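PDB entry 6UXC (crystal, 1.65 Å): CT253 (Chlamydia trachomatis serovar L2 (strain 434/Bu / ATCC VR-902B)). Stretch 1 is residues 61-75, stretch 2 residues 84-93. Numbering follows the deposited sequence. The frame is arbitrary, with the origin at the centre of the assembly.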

# COMPACT_ATOMS: atom_id res chain seq x y z
N LEU A 61 -10.45 -6.38 -7.84
CA LEU A 61 -10.42 -5.45 -6.71
C LEU A 61 -11.84 -5.00 -6.44
O LEU A 61 -12.48 -4.36 -7.30
CB LEU A 61 -9.52 -4.26 -7.01
CG LEU A 61 -9.46 -3.19 -5.93
CD1 LEU A 61 -8.77 -3.67 -4.67
CD2 LEU A 61 -8.79 -1.95 -6.47
N ILE A 62 -12.35 -5.35 -5.25
CA ILE A 62 -13.70 -5.00 -4.89
C ILE A 62 -13.74 -3.62 -4.25
O ILE A 62 -12.72 -3.08 -3.78
CB ILE A 62 -14.35 -6.03 -3.93
CG1 ILE A 62 -13.78 -5.90 -2.51
CG2 ILE A 62 -14.25 -7.39 -4.49
CD1 ILE A 62 -14.70 -6.36 -1.44
N LYS A 63 -14.94 -3.04 -4.25
CA LYS A 63 -15.27 -1.88 -3.45
C LYS A 63 -15.91 -2.31 -2.12
O LYS A 63 -16.86 -3.08 -2.10
CB LYS A 63 -16.21 -0.98 -4.26
CG LYS A 63 -16.77 0.21 -3.49
CD LYS A 63 -15.74 1.24 -3.19
CE LYS A 63 -16.36 2.33 -2.30
NZ LYS A 63 -15.41 3.36 -1.84
N HIS A 64 -15.34 -1.82 -1.01
CA HIS A 64 -15.92 -2.09 0.30
C HIS A 64 -16.10 -0.77 1.05
O HIS A 64 -15.65 0.30 0.60
CB HIS A 64 -15.04 -3.04 1.12
CG HIS A 64 -13.72 -2.44 1.43
ND1 HIS A 64 -13.49 -1.67 2.55
CD2 HIS A 64 -12.55 -2.49 0.76
CE1 HIS A 64 -12.24 -1.25 2.54
NE2 HIS A 64 -11.65 -1.75 1.47
N HIS A 65 -16.77 -0.86 2.21
CA HIS A 65 -17.06 0.27 3.08
C HIS A 65 -16.65 -0.03 4.52
O HIS A 65 -17.32 0.39 5.48
CB HIS A 65 -18.54 0.64 2.99
CG HIS A 65 -18.99 0.86 1.59
ND1 HIS A 65 -19.25 -0.20 0.74
CD2 HIS A 65 -19.14 1.98 0.86
CE1 HIS A 65 -19.58 0.27 -0.45
NE2 HIS A 65 -19.52 1.59 -0.40
N ALA A 66 -15.53 -0.73 4.69
CA ALA A 66 -15.10 -1.10 6.05
C ALA A 66 -14.90 0.11 6.96
O ALA A 66 -14.34 1.14 6.55
CB ALA A 66 -13.79 -1.90 5.97
N SER A 67 -15.36 -0.01 8.19
CA SER A 67 -15.19 1.05 9.18
C SER A 67 -13.72 1.21 9.57
O SER A 67 -12.87 0.35 9.30
CB SER A 67 -16.00 0.72 10.43
OG SER A 67 -15.39 -0.35 11.10
N ALA A 68 -13.43 2.34 10.23
CA ALA A 68 -12.07 2.62 10.68
C ALA A 68 -11.53 1.50 11.55
O ALA A 68 -10.39 1.05 11.37
CB ALA A 68 -12.04 3.94 11.45
N GLY A 69 -12.36 0.99 12.46
CA GLY A 69 -11.88 0.00 13.41
C GLY A 69 -11.74 -1.35 12.77
O GLY A 69 -10.87 -2.14 13.15
N VAL A 70 -12.56 -1.63 11.76
CA VAL A 70 -12.45 -2.90 11.06
C VAL A 70 -11.19 -2.92 10.21
O VAL A 70 -10.51 -3.94 10.12
CB VAL A 70 -13.71 -3.17 10.23
CG1 VAL A 70 -13.48 -4.27 9.19
CG2 VAL A 70 -14.87 -3.54 11.17
N ALA A 71 -10.88 -1.82 9.53
CA ALA A 71 -9.63 -1.78 8.78
C ALA A 71 -8.43 -1.80 9.73
O ALA A 71 -7.42 -2.48 9.48
CB ALA A 71 -9.58 -0.53 7.90
N ALA A 72 -8.53 -1.06 10.83
CA ALA A 72 -7.36 -0.88 11.68
C ALA A 72 -6.87 -2.20 12.25
O ALA A 72 -5.66 -2.38 12.48
CB ALA A 72 -7.70 0.09 12.81
N GLN A 73 -7.78 -3.13 12.52
CA GLN A 73 -7.37 -4.35 13.19
C GLN A 73 -6.32 -5.12 12.38
O GLN A 73 -5.52 -5.85 12.96
CB GLN A 73 -8.60 -5.22 13.50
CG GLN A 73 -9.26 -5.75 12.36
CD GLN A 73 -10.67 -6.25 12.68
OE1 GLN A 73 -10.98 -6.66 13.79
NE2 GLN A 73 -11.50 -6.21 11.69
N PHE A 74 -6.32 -4.96 11.05
CA PHE A 74 -5.36 -5.68 10.22
C PHE A 74 -3.95 -5.12 10.32
O PHE A 74 -3.01 -5.76 9.83
CB PHE A 74 -5.82 -5.67 8.75
CG PHE A 74 -7.07 -6.47 8.52
CD1 PHE A 74 -8.32 -5.88 8.63
CD2 PHE A 74 -6.98 -7.82 8.20
CE1 PHE A 74 -9.47 -6.65 8.42
CE2 PHE A 74 -8.11 -8.56 8.00
CZ PHE A 74 -9.36 -7.97 8.11
N PHE A 75 -3.78 -3.96 10.96
CA PHE A 75 -2.47 -3.35 11.15
C PHE A 75 -1.94 -3.49 12.57
O PHE A 75 -0.89 -2.92 12.87
CB PHE A 75 -2.53 -1.87 10.79
CG PHE A 75 -2.84 -1.63 9.34
CD1 PHE A 75 -1.87 -1.87 8.37
CD2 PHE A 75 -4.10 -1.23 8.92
CE1 PHE A 75 -2.12 -1.64 7.04
CE2 PHE A 75 -4.37 -1.03 7.56
CZ PHE A 75 -3.36 -1.25 6.63
N GLU A 84 -16.37 -12.66 12.57
CA GLU A 84 -17.41 -11.65 12.59
C GLU A 84 -16.84 -10.29 12.25
O GLU A 84 -17.52 -9.47 11.62
CB GLU A 84 -18.05 -11.61 13.99
CG GLU A 84 -19.13 -10.59 14.19
CD GLU A 84 -19.66 -10.62 15.63
OE1 GLU A 84 -18.85 -10.58 16.59
OE2 GLU A 84 -20.89 -10.69 15.79
N LEU A 85 -15.61 -10.01 12.69
CA LEU A 85 -14.99 -8.70 12.51
C LEU A 85 -14.38 -8.51 11.11
O LEU A 85 -13.86 -7.43 10.84
CB LEU A 85 -13.92 -8.49 13.57
CG LEU A 85 -14.43 -7.77 14.81
CD1 LEU A 85 -13.46 -7.93 15.98
CD2 LEU A 85 -14.68 -6.27 14.46
N ALA A 86 -14.48 -9.50 10.22
CA ALA A 86 -13.98 -9.37 8.86
C ALA A 86 -15.08 -9.32 7.81
O ALA A 86 -14.78 -9.10 6.63
CB ALA A 86 -13.00 -10.51 8.51
N THR A 87 -16.36 -9.48 8.19
CA THR A 87 -17.43 -9.62 7.19
C THR A 87 -17.59 -8.37 6.33
O THR A 87 -18.07 -8.47 5.20
CB THR A 87 -18.75 -9.93 7.88
OG1 THR A 87 -19.09 -8.87 8.78
CG2 THR A 87 -18.64 -11.26 8.62
N GLN A 88 -17.20 -7.21 6.84
CA GLN A 88 -17.30 -5.98 6.04
C GLN A 88 -16.39 -5.98 4.82
O GLN A 88 -16.58 -5.16 3.92
CB GLN A 88 -17.00 -4.77 6.90
CG GLN A 88 -18.10 -4.41 7.87
CD GLN A 88 -17.73 -3.27 8.77
OE1 GLN A 88 -16.88 -2.43 8.44
NE2 GLN A 88 -18.35 -3.24 9.94
N LEU A 89 -15.44 -6.91 4.75
CA LEU A 89 -14.56 -7.01 3.60
C LEU A 89 -14.98 -8.11 2.63
O LEU A 89 -14.42 -8.21 1.54
CB LEU A 89 -13.14 -7.23 4.07
CG LEU A 89 -12.74 -5.95 4.84
CD1 LEU A 89 -11.79 -6.23 5.93
CD2 LEU A 89 -12.24 -4.86 3.89
N LEU A 90 -15.96 -8.92 2.99
CA LEU A 90 -16.53 -9.80 2.01
C LEU A 90 -17.19 -8.93 0.95
O LEU A 90 -17.68 -7.84 1.27
CB LEU A 90 -17.55 -10.70 2.66
CG LEU A 90 -16.97 -11.61 3.77
CD1 LEU A 90 -18.08 -12.39 4.45
CD2 LEU A 90 -15.91 -12.57 3.20
N PRO A 91 -17.22 -9.38 -0.32
CA PRO A 91 -16.88 -10.73 -0.81
C PRO A 91 -15.44 -10.94 -1.23
O PRO A 91 -15.15 -11.88 -1.99
CB PRO A 91 -17.79 -10.86 -2.04
CG PRO A 91 -17.78 -9.45 -2.59
CD PRO A 91 -17.84 -8.55 -1.38
N ALA A 92 -14.54 -10.09 -0.76
CA ALA A 92 -13.14 -10.37 -1.00
C ALA A 92 -12.74 -11.70 -0.36
O ALA A 92 -13.28 -12.12 0.67
CB ALA A 92 -12.27 -9.25 -0.46
N GLU A 93 -11.78 -12.35 -1.01
CA GLU A 93 -11.11 -13.53 -0.48
C GLU A 93 -9.85 -13.16 0.30
O GLU A 93 -9.45 -13.89 1.23
CB GLU A 93 -10.74 -14.47 -1.63
CG GLU A 93 -11.93 -14.96 -2.43
CD GLU A 93 -11.52 -15.61 -3.75
OE1 GLU A 93 -10.57 -15.15 -4.44
OE2 GLU A 93 -12.19 -16.58 -4.11
O HOH W 1 -17.93 -2.80 4.00
O HOH W 2 -17.86 -1.59 12.26

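Where a short 3-10 segment packs against the start of a helix and the loop before it, a glutamine and a leucine one position apart can divide the work of polar recognition and apolar filling, and CT253 gives a clear example. The two stretches bury 600 Å² between them, and Leu89 and Gln88 are the most heavily covered residues.

Leu89 leaves its backbone sideways, but the end of its side chain comes nearer to the other stretch, where its two methyl groups find different partners. Leu89 CD2 sits over one face of the His64 ring, 3.7 Å from the ring centroid and almost on its normal, a CH-pi contact; it also lies 3.9 Å from Ala66 CB. Leu89 CD1 approaches Phe74 CE1 at 3.4 Å and Val70 CG1 at 4.2 Å. A branched aliphatic chain suits this buried site because each methyl can meet an apolar surface. The imidazole remains polar at its edge: Ala66 N donates to His64 ND1 (3.1 Å), tying the ring to its own loop.

Gln88 points toward the first stretch with an extended chi2 (t). Gln88 OE1 accepts from Ser67 N (2.9 Å, 164°), the amide just before the helix, while Ser67 OG accepts from Val70 N (3.2 Å) as the N-cap. The other end of the glutamine amide is served by solvent: Gln88 NE2 donates to water 2 at 2.9 Å, and that water lies 3.0 Å from Ser67 OG. Water 1 links the backbones, accepting from His65 N (2.9 Å) and donating to Gln88 O (2.7 Å).

Ile62 extends the apolar contact, its CD1 packing 3.8 Å from Pro91 CD and 3.9 Å from Ala92 CB. Farther along, Gln73 NE2 donates to Leu85 O (2.8 Å) and to Val70 O within its own stretch (2.9 Å), so one side-chain amide joins both backbones.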